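Local coordinates for protein putative cathepsin d (PDB 5N7Q) that probably cleaves proteins as a pepsin-like aspartic endopeptidase of the tick Ixodes ricinus, seen here in its mature form with the inhibitor pepstatin A bound, at residues Thr187-Thr192 with Trp197-Asp202; Thr192-Trp197 with Asp329-Gly334; Asn269-Phe272 with Lys277-Ser280. All blocks are in the same frame, centred on the assembly; numbering follows the deposited sequence.

Contact 1 (Thr187-Thr192 with Trp197-Asp202); sequences TYVPVT and WQFHVD
V189 and F199 make the main apolar contact. CG1 of V189 stands over one face of the F199 ring as a CH-pi contact, 4.0 Å from the ring centroid, and the two side chains cross at about a right angle. The F199 torsion explains the meeting: with chi1 at 50°, CG is tucked between the backbone N and the carbonyl carbon, which turns a ring face to the valine. The other branch, V189 CG2, rests on the F199 CB and the H200 carbonyl oxygen. At the other end of the contact, V191 CG2 reaches the benzo part of the W197 indole, 3.8 Å from CE3, meeting the ring obliquely.

Two backbone groups, T192 N and V191 CA, meet the carbonyl of Q198. T192 N donates to Q198 O at 2.9 Å in a nearly straight bond, 162° at the hydrogen, with the donor tilted from the carbonyl plane. V191 CA lies 3.1 Å from the same Q198 O in a CA-H...O contact, so one oxygen receives both groups. A water bridges the backbones further along, giving a hydrogen to P190 O and accepting one from H200 N. T192 OG1 and Q198 NE2 both bond to E223 OE1, tying the two side chains to one carboxylate.

The segments diverge from this turn, with 110° between their strand directions, so they do not run as a paired hairpin. Strand 187-190 goes to one sheet, where it pairs antiparallel with strand 332-337. Strand 198-206 goes to another, with strand 222-226 and strand 270-274 as antiparallel neighbours; F199 and W197 share backbone bonds with A224 and A226.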
loop_
_atom_site.group_PDB
_atom_site.type_symbol
_atom_site.label_atom_id
_atom_site.label_comp_id
_atom_site.label_asym_id
_atom_site.label_seq_id
_atom_site.Cartn_x
_atom_site.Cartn_y
_atom_site.Cartn_z
ATOM N N THR A 187 -1.849 8.671 17.440
ATOM C CA THR A 187 -1.800 7.435 18.266
ATOM C C THR A 187 -0.787 6.456 17.706
ATOM O O THR A 187 -0.905 6.063 16.548
ATOM C CB THR A 187 -3.181 6.765 18.264
ATOM O OG1 THR A 187 -4.128 7.672 18.832
ATOM C CG2 THR A 187 -3.178 5.500 19.101
ATOM N N TYR A 188 0.187 6.049 18.534
ATOM C CA TYR A 188 1.196 5.093 18.101
ATOM C C TYR A 188 0.872 3.693 18.589
ATOM O O TYR A 188 0.270 3.524 19.648
ATOM C CB TYR A 188 2.579 5.534 18.586
ATOM C CG TYR A 188 3.158 6.681 17.785
ATOM C CD1 TYR A 188 3.652 6.466 16.516
ATOM C CD2 TYR A 188 3.205 7.977 18.306
ATOM C CE1 TYR A 188 4.182 7.499 15.755
ATOM C CE2 TYR A 188 3.735 9.034 17.559
ATOM C CZ TYR A 188 4.242 8.785 16.290
ATOM O OH TYR A 188 4.764 9.801 15.530
ATOM N N VAL A 189 1.279 2.709 17.800
ATOM C CA VAL A 189 1.198 1.285 18.128
ATOM C C VAL A 189 2.588 0.686 17.796
ATOM O O VAL A 189 3.155 0.961 16.740
ATOM C CB VAL A 189 0.027 0.574 17.392
ATOM C CG1 VAL A 189 0.180 0.609 15.880
ATOM C CG2 VAL A 189 -0.175 -0.825 17.936
ATOM N N PRO A 190 3.161 -0.105 18.697
ATOM C CA PRO A 190 4.482 -0.657 18.382
ATOM C C PRO A 190 4.404 -1.752 17.337
ATOM O O PRO A 190 3.470 -2.569 17.349
ATOM C CB PRO A 190 4.958 -1.259 19.707
ATOM C CG PRO A 190 3.744 -1.428 20.528
ATOM C CD PRO A 190 2.704 -0.460 20.055
ATOM N N VAL A 191 5.378 -1.809 16.438
ATOM C CA VAL A 191 5.466 -2.967 15.529
ATOM C C VAL A 191 5.727 -4.223 16.372
ATOM O O VAL A 191 6.463 -4.190 17.345
ATOM C CB VAL A 191 6.550 -2.742 14.438
ATOM C CG1 VAL A 191 6.847 -3.992 13.631
ATOM C CG2 VAL A 191 6.166 -1.575 13.539
ATOM N N THR A 192 5.128 -5.313 15.951
ATOM C CA THR A 192 5.360 -6.632 16.529
ATOM C C THR A 192 6.434 -7.323 15.679
ATOM O O THR A 192 7.622 -7.073 15.877
ATOM C CB THR A 192 4.046 -7.421 16.603
ATOM O OG1 THR A 192 3.398 -7.422 15.315
ATOM C CG2 THR A 192 3.118 -6.793 17.625
ATOM N N TRP A 197 4.727 -3.976 8.125
ATOM C CA TRP A 197 4.477 -3.020 9.195
ATOM C C TRP A 197 3.314 -3.540 10.034
ATOM O O TRP A 197 2.159 -3.187 9.809
ATOM C CB TRP A 197 4.200 -1.641 8.615
ATOM C CG TRP A 197 5.447 -0.985 8.105
ATOM C CD1 TRP A 197 5.951 -1.013 6.821
ATOM C CD2 TRP A 197 6.346 -0.166 8.869
ATOM N NE1 TRP A 197 7.105 -0.265 6.765
ATOM C CE2 TRP A 197 7.347 0.277 7.997
ATOM C CE3 TRP A 197 6.372 0.256 10.207
ATOM C CZ2 TRP A 197 8.378 1.112 8.417
ATOM C CZ3 TRP A 197 7.375 1.058 10.628
ATOM C CH2 TRP A 197 8.366 1.515 9.720
ATOM N N GLN A 198 3.633 -4.487 10.919
ATOM C CA GLN A 198 2.660 -5.330 11.613
ATOM C C GLN A 198 2.526 -4.931 13.079
ATOM O O GLN A 198 3.523 -4.552 13.714
ATOM C CB GLN A 198 3.091 -6.787 11.498
ATOM C CG GLN A 198 2.069 -7.819 11.970
ATOM C CD GLN A 198 2.454 -9.226 11.592
ATOM O OE1 GLN A 198 2.993 -9.475 10.499
ATOM N NE2 GLN A 198 2.195 -10.161 12.486
ATOM N N PHE A 199 1.318 -5.028 13.604
ATOM C CA PHE A 199 1.021 -4.611 14.983
ATOM C C PHE A 199 -0.237 -5.291 15.486
ATOM O O PHE A 199 -0.963 -5.919 14.721
ATOM C CB PHE A 199 0.880 -3.073 15.063
ATOM C CG PHE A 199 -0.042 -2.515 14.027
ATOM C CD1 PHE A 199 -1.406 -2.418 14.269
ATOM C CD2 PHE A 199 0.436 -2.149 12.773
ATOM C CE1 PHE A 199 -2.267 -1.936 13.291
ATOM C CE2 PHE A 199 -0.423 -1.665 11.807
ATOM C CZ PHE A 199 -1.775 -1.567 12.053
ATOM N N HIS A 200 -0.469 -5.121 16.783
ATOM C CA HIS A 200 -1.647 -5.690 17.449
ATOM C C HIS A 200 -2.830 -4.733 17.409
ATOM O O HIS A 200 -2.713 -3.521 17.639
ATOM C CB HIS A 200 -1.274 -6.021 18.894
ATOM C CG HIS A 200 -2.388 -6.639 19.682
ATOM N ND1 HIS A 200 -2.788 -7.939 19.499
ATOM C CD2 HIS A 200 -3.175 -6.133 20.659
ATOM C CE1 HIS A 200 -3.781 -8.211 20.324
ATOM N NE2 HIS A 200 -4.048 -7.127 21.021
ATOM N N VAL A 201 -4.001 -5.299 17.093
ATOM C CA VAL A 201 -5.297 -4.611 17.131
ATOM C C VAL A 201 -6.139 -5.189 18.288
ATOM O O VAL A 201 -6.139 -6.409 18.511
ATOM C CB VAL A 201 -6.014 -4.756 15.773
ATOM C CG1 VAL A 201 -7.458 -4.298 15.848
ATOM C CG2 VAL A 201 -5.224 -3.996 14.702
ATOM N N ASP A 202 -6.845 -4.304 18.985
ATOM C CA ASP A 202 -7.631 -4.696 20.160
ATOM C C ASP A 202 -8.994 -5.257 19.809
ATOM O O ASP A 202 -9.478 -6.093 20.562
ATOM C CB ASP A 202 -7.852 -3.518 21.099
ATOM C CG ASP A 202 -6.559 -2.897 21.611
ATOM O OD1 ASP A 202 -5.516 -3.570 21.666
ATOM O OD2 ASP A 202 -6.587 -1.694 21.942
HETATM O O HOH W 1 1.365 -3.741 18.692
#

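Contact 2 (Thr192-Trp197 with Asp329-Gly334); sequences TAKGYW and DQDRVG
Close to the predicted catalytic pair, D36 and D227, the loop 192-197 folds against the start of the C-terminal strand. W197, buried, brings its indole against the strand. CE3 of the indole lies 3.7 Å from V333 CG2, and the neighbouring CZ3 is the same distance from R332 O; both approach the ring obliquely. Its NE1 is spoken for by L127 O, which helps hold the indole's rotation, while F326 meets it edge-to-face.

D331 and R332 both face D327 in a G1 beta bulge at the turn into strand 332-337, D331 taking a positive phi of 51°. From the bulge the D331 carboxylate reaches the loop. K194 completes a salt bridge there, NZ to D331 OD2 at 2.8 Å, coming from above the carboxylate plane. A bend at chi3 (58°) lays the lysine's CD and CE against the same carboxylate, so that CE is 3.4 Å from D331 OD2. The other oxygen, D331 OD1, bonds to Y129 OH. The adjoining Y196 turns to the ligand: its OH hydrogen-bonds to the backbone of the bound peptide inhibitor.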
loop_
_atom_site.group_PDB
_atom_site.type_symbol
_atom_site.label_atom_id
_atom_site.label_comp_id
_atom_site.label_asym_id
_atom_site.label_seq_id
_atom_site.Cartn_x
_atom_site.Cartn_y
_atom_site.Cartn_z
ATOM N N THR A 192 5.128 -5.313 15.951
ATOM C CA THR A 192 5.360 -6.632 16.529
ATOM C C THR A 192 6.434 -7.323 15.679
ATOM O O THR A 192 7.622 -7.073 15.877
ATOM C CB THR A 192 4.046 -7.421 16.603
ATOM O OG1 THR A 192 3.398 -7.422 15.315
ATOM C CG2 THR A 192 3.118 -6.793 17.625
ATOM N N ALA A 193 6.040 -8.149 14.722
ATOM C CA ALA A 193 6.970 -8.851 13.841
ATOM C C ALA A 193 7.434 -7.887 12.749
ATOM O O ALA A 193 6.626 -7.391 11.960
ATOM C CB ALA A 193 6.288 -10.055 13.231
ATOM N N LYS A 194 8.744 -7.641 12.698
ATOM C CA LYS A 194 9.333 -6.715 11.722
ATOM C C LYS A 194 9.501 -7.381 10.352
ATOM O O LYS A 194 10.427 -8.164 10.132
ATOM C CB LYS A 194 10.643 -6.146 12.249
ATOM C CG LYS A 194 10.439 -5.189 13.423
ATOM C CD LYS A 194 11.750 -4.905 14.160
ATOM C CE LYS A 194 12.800 -4.331 13.252
ATOM N NZ LYS A 194 13.963 -3.729 14.000
ATOM N N GLY A 195 8.572 -7.081 9.439
ATOM C CA GLY A 195 8.582 -7.663 8.089
ATOM C C GLY A 195 7.651 -6.798 7.277
ATOM O O GLY A 195 8.072 -5.823 6.621
ATOM N N TYR A 196 6.358 -7.107 7.395
ATOM C CA TYR A 196 5.353 -6.092 7.170
ATOM C C TYR A 196 5.433 -5.070 8.305
ATOM O O TYR A 196 6.108 -5.284 9.329
ATOM C CB TYR A 196 3.946 -6.687 7.130
ATOM C CG TYR A 196 3.730 -7.832 6.149
ATOM C CD1 TYR A 196 3.911 -7.662 4.788
ATOM C CD2 TYR A 196 3.238 -9.062 6.589
ATOM C CE1 TYR A 196 3.703 -8.701 3.893
ATOM C CE2 TYR A 196 2.995 -10.109 5.704
ATOM C CZ TYR A 196 3.233 -9.917 4.350
ATOM O OH TYR A 196 2.997 -10.973 3.472
ATOM N N TRP A 197 4.727 -3.976 8.125
ATOM C CA TRP A 197 4.477 -3.020 9.195
ATOM C C TRP A 197 3.314 -3.540 10.034
ATOM O O TRP A 197 2.159 -3.187 9.809
ATOM C CB TRP A 197 4.200 -1.641 8.615
ATOM C CG TRP A 197 5.447 -0.985 8.105
ATOM C CD1 TRP A 197 5.951 -1.013 6.821
ATOM C CD2 TRP A 197 6.346 -0.166 8.869
ATOM N NE1 TRP A 197 7.105 -0.265 6.765
ATOM C CE2 TRP A 197 7.347 0.277 7.997
ATOM C CE3 TRP A 197 6.372 0.256 10.207
ATOM C CZ2 TRP A 197 8.378 1.112 8.417
ATOM C CZ3 TRP A 197 7.375 1.058 10.628
ATOM C CH2 TRP A 197 8.366 1.515 9.720
ATOM N N ASP A 329 12.833 4.648 13.363
ATOM C CA ASP A 329 13.694 4.932 14.539
ATOM C C ASP A 329 13.206 4.179 15.773
ATOM O O ASP A 329 13.995 3.694 16.583
ATOM C CB ASP A 329 13.713 6.428 14.830
ATOM C CG ASP A 329 14.612 7.179 13.864
ATOM O OD1 ASP A 329 15.703 6.637 13.549
ATOM O OD2 ASP A 329 14.223 8.292 13.452
ATOM N N GLN A 330 11.890 4.062 15.904
ATOM C CA GLN A 330 11.295 3.420 17.081
ATOM C C GLN A 330 10.474 2.163 16.762
ATOM O O GLN A 330 9.934 1.551 17.682
ATOM C CB GLN A 330 10.427 4.397 17.855
ATOM C CG GLN A 330 11.190 5.615 18.337
ATOM C CD GLN A 330 10.436 6.383 19.387
ATOM O OE1 GLN A 330 10.025 5.820 20.410
ATOM N NE2 GLN A 330 10.264 7.671 19.166
ATOM N N ASP A 331 10.445 1.743 15.496
ATOM C CA ASP A 331 9.676 0.577 15.052
ATOM C C ASP A 331 8.218 0.661 15.545
ATOM O O ASP A 331 7.751 -0.141 16.349
ATOM C CB ASP A 331 10.348 -0.728 15.531
ATOM C CG ASP A 331 11.608 -1.066 14.726
ATOM O OD1 ASP A 331 11.657 -0.776 13.506
ATOM O OD2 ASP A 331 12.590 -1.600 15.301
ATOM N N ARG A 332 7.550 1.708 15.102
ATOM C CA ARG A 332 6.158 1.942 15.490
ATOM C C ARG A 332 5.417 2.569 14.307
ATOM O O ARG A 332 6.012 3.078 13.351
ATOM C CB ARG A 332 6.094 2.818 16.738
ATOM C CG ARG A 332 6.603 4.234 16.540
ATOM C CD ARG A 332 6.686 5.020 17.819
ATOM N NE ARG A 332 7.150 6.376 17.525
ATOM C CZ ARG A 332 6.981 7.434 18.310
ATOM N NH1 ARG A 332 6.394 7.316 19.495
ATOM N NH2 ARG A 332 7.468 8.600 17.918
ATOM N N VAL A 333 4.099 2.445 14.373
ATOM C CA VAL A 333 3.168 2.998 13.392
ATOM C C VAL A 333 2.301 3.997 14.119
ATOM O O VAL A 333 1.798 3.693 15.208
ATOM C CB VAL A 333 2.313 1.912 12.696
ATOM C CG1 VAL A 333 1.326 2.573 11.715
ATOM C CG2 VAL A 333 3.178 0.884 11.966
ATOM N N GLY A 334 2.092 5.161 13.496
ATOM C CA GLY A 334 1.256 6.210 14.068
ATOM C C GLY A 334 0.039 6.422 13.162
ATOM O O GLY A 334 0.173 6.411 11.919
#

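Contact 3 (Asn269-Phe272 with Lys277-Ser280); sequences NVTF and KEFS
The F279 ring has the carbonyl oxygen of F272 at its edge, in the ring plane: CD2 is 3.6 Å from F272 O. CB of F279 is closer still, 3.4 Å from F272 O, so this oxygen is flanked by the start of the side chain as well as by the ring. F279 O lies near the plane of the F272 ring at its edge, but further off, F272 CB being the nearest side-chain atom. The rings themselves lead away from the partner strand. Y322 meets F279 edge-to-face, while F272 packs on V204.

Behind these carbonyls is the backbone pairing of a beta hairpin, strands 270-274 and 277-281. F272 and F279 form a hydrogen-bonded antiparallel pair. F272 N gives a straight bond to F279 O, 2.9 Å and 172° at the hydrogen, although the donor stands above the carbonyl plane. The return bond from F279 N to F272 O is shorter at 2.7 Å but more bent, 153°, and lies nearer the carbonyl plane. T271 and S280 are the next, non-hydrogen-bonded pair, with side chains on the opposite face of the sheet from the phenylalanines.

On that face a water links the two hydroxyls, 2.6 Å from T271 OG1 and 2.9 Å from S280 OG. T271 turns its methyl the other way: with OG1 beside the backbone N (chi1 -57°), CG2 is anti to that N and touches E278 CB at 3.6 Å; the two side chains cross at a slant. The extended glutamate's OE2 goes on to a salt bridge with K205 of strand 198-206. T271 is also backbone-bonded to K205: strand 198-206 pairs with strand 270-274 on its edge away from strand 277-281.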
loop_
_atom_site.group_PDB
_atom_site.type_symbol
_atom_site.label_atom_id
_atom_site.label_comp_id
_atom_site.label_asym_id
_atom_site.label_seq_id
_atom_site.Cartn_x
_atom_site.Cartn_y
_atom_site.Cartn_z
ATOM N N ASN A 269 -21.304 2.393 10.677
ATOM C CA ASN A 269 -19.852 2.537 10.774
ATOM C C ASN A 269 -19.221 1.201 11.188
ATOM O O ASN A 269 -19.867 0.365 11.850
ATOM C CB ASN A 269 -19.469 3.652 11.762
ATOM C CG ASN A 269 -19.918 5.044 11.303
ATOM O OD1 ASN A 269 -20.368 5.239 10.189
ATOM N ND2 ASN A 269 -19.825 6.027 12.208
ATOM N N VAL A 270 -17.959 1.009 10.803
ATOM C CA VAL A 270 -17.123 -0.103 11.265
ATOM C C VAL A 270 -15.898 0.491 11.949
ATOM O O VAL A 270 -15.278 1.402 11.425
ATOM C CB VAL A 270 -16.721 -1.023 10.106
ATOM C CG1 VAL A 270 -15.773 -2.123 10.530
ATOM C CG2 VAL A 270 -17.957 -1.662 9.468
ATOM N N THR A 271 -15.564 -0.019 13.132
ATOM C CA THR A 271 -14.553 0.611 13.993
ATOM C C THR A 271 -13.443 -0.357 14.359
ATOM O O THR A 271 -13.714 -1.482 14.801
ATOM C CB THR A 271 -15.224 1.141 15.257
ATOM O OG1 THR A 271 -16.262 2.055 14.896
ATOM C CG2 THR A 271 -14.211 1.836 16.187
ATOM N N PHE A 272 -12.186 0.096 14.218
ATOM C CA PHE A 272 -10.977 -0.636 14.623
ATOM C C PHE A 272 -10.421 0.035 15.853
ATOM O O PHE A 272 -10.283 1.259 15.885
ATOM C CB PHE A 272 -9.914 -0.610 13.511
ATOM C CG PHE A 272 -10.267 -1.469 12.346
ATOM C CD1 PHE A 272 -11.226 -1.030 11.431
ATOM C CD2 PHE A 272 -9.684 -2.720 12.165
ATOM C CE1 PHE A 272 -11.597 -1.842 10.371
ATOM C CE2 PHE A 272 -10.058 -3.529 11.108
ATOM C CZ PHE A 272 -11.015 -3.094 10.218
ATOM N N LYS A 277 -7.747 3.235 21.328
ATOM C CA LYS A 277 -8.501 4.305 20.683
ATOM C C LYS A 277 -9.305 3.747 19.514
ATOM O O LYS A 277 -8.847 2.857 18.779
ATOM C CB LYS A 277 -7.568 5.402 20.201
ATOM C CG LYS A 277 -8.317 6.552 19.563
ATOM C CD LYS A 277 -7.453 7.766 19.326
ATOM C CE LYS A 277 -8.247 8.854 18.639
ATOM N NZ LYS A 277 -9.232 9.516 19.538
ATOM N N GLU A 278 -10.488 4.313 19.317
ATOM C CA GLU A 278 -11.361 3.898 18.217
ATOM C C GLU A 278 -11.043 4.649 16.939
ATOM O O GLU A 278 -10.973 5.877 16.929
ATOM C CB GLU A 278 -12.824 4.106 18.583
ATOM C CG GLU A 278 -13.266 3.123 19.662
ATOM C CD GLU A 278 -14.767 3.052 19.882
ATOM O OE1 GLU A 278 -15.538 3.762 19.205
ATOM O OE2 GLU A 278 -15.160 2.254 20.756
ATOM N N PHE A 279 -10.923 3.893 15.856
ATOM C CA PHE A 279 -10.725 4.429 14.514
ATOM C C PHE A 279 -11.930 3.961 13.676
ATOM O O PHE A 279 -11.982 2.815 13.236
ATOM C CB PHE A 279 -9.383 3.930 13.949
ATOM C CG PHE A 279 -8.205 4.480 14.696
ATOM C CD1 PHE A 279 -7.645 5.687 14.336
ATOM C CD2 PHE A 279 -7.713 3.802 15.797
ATOM C CE1 PHE A 279 -6.597 6.219 15.066
ATOM C CE2 PHE A 279 -6.662 4.321 16.531
ATOM C CZ PHE A 279 -6.104 5.533 16.153
ATOM N N SER A 280 -12.861 4.881 13.483
ATOM C CA SER A 280 -14.157 4.618 12.833
ATOM C C SER A 280 -14.065 4.830 11.322
ATOM O O SER A 280 -13.375 5.729 10.840
ATOM C CB SER A 280 -15.194 5.554 13.462
ATOM O OG SER A 280 -16.502 5.263 12.995
HETATM O O HOH W 2 -17.398 4.276 15.585
#

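Overall arrangement
Contacts 1 and 2 lie side by side, their centres about 7 Å apart, and share T192 and W197. Backbone bonds join them: V189 N is 2.8 Å from V333 O and V191 N is 2.9 Å from D331 O, so strands 187-190 and 332-337 and the residues next to them are joined. W197 carries both contacts to the active-site region, about 7 Å from D227 and 9 Å from D36 between side chains. Contact 3 sits away from that site, its centre about 15 Å from that of contact 1; strands 198-206 and 270-274 are neighbours in one sheet, and T187 touches K277 and F279. Contacts 2 and 3 do not touch, their nearest atoms being about 7 Å apart.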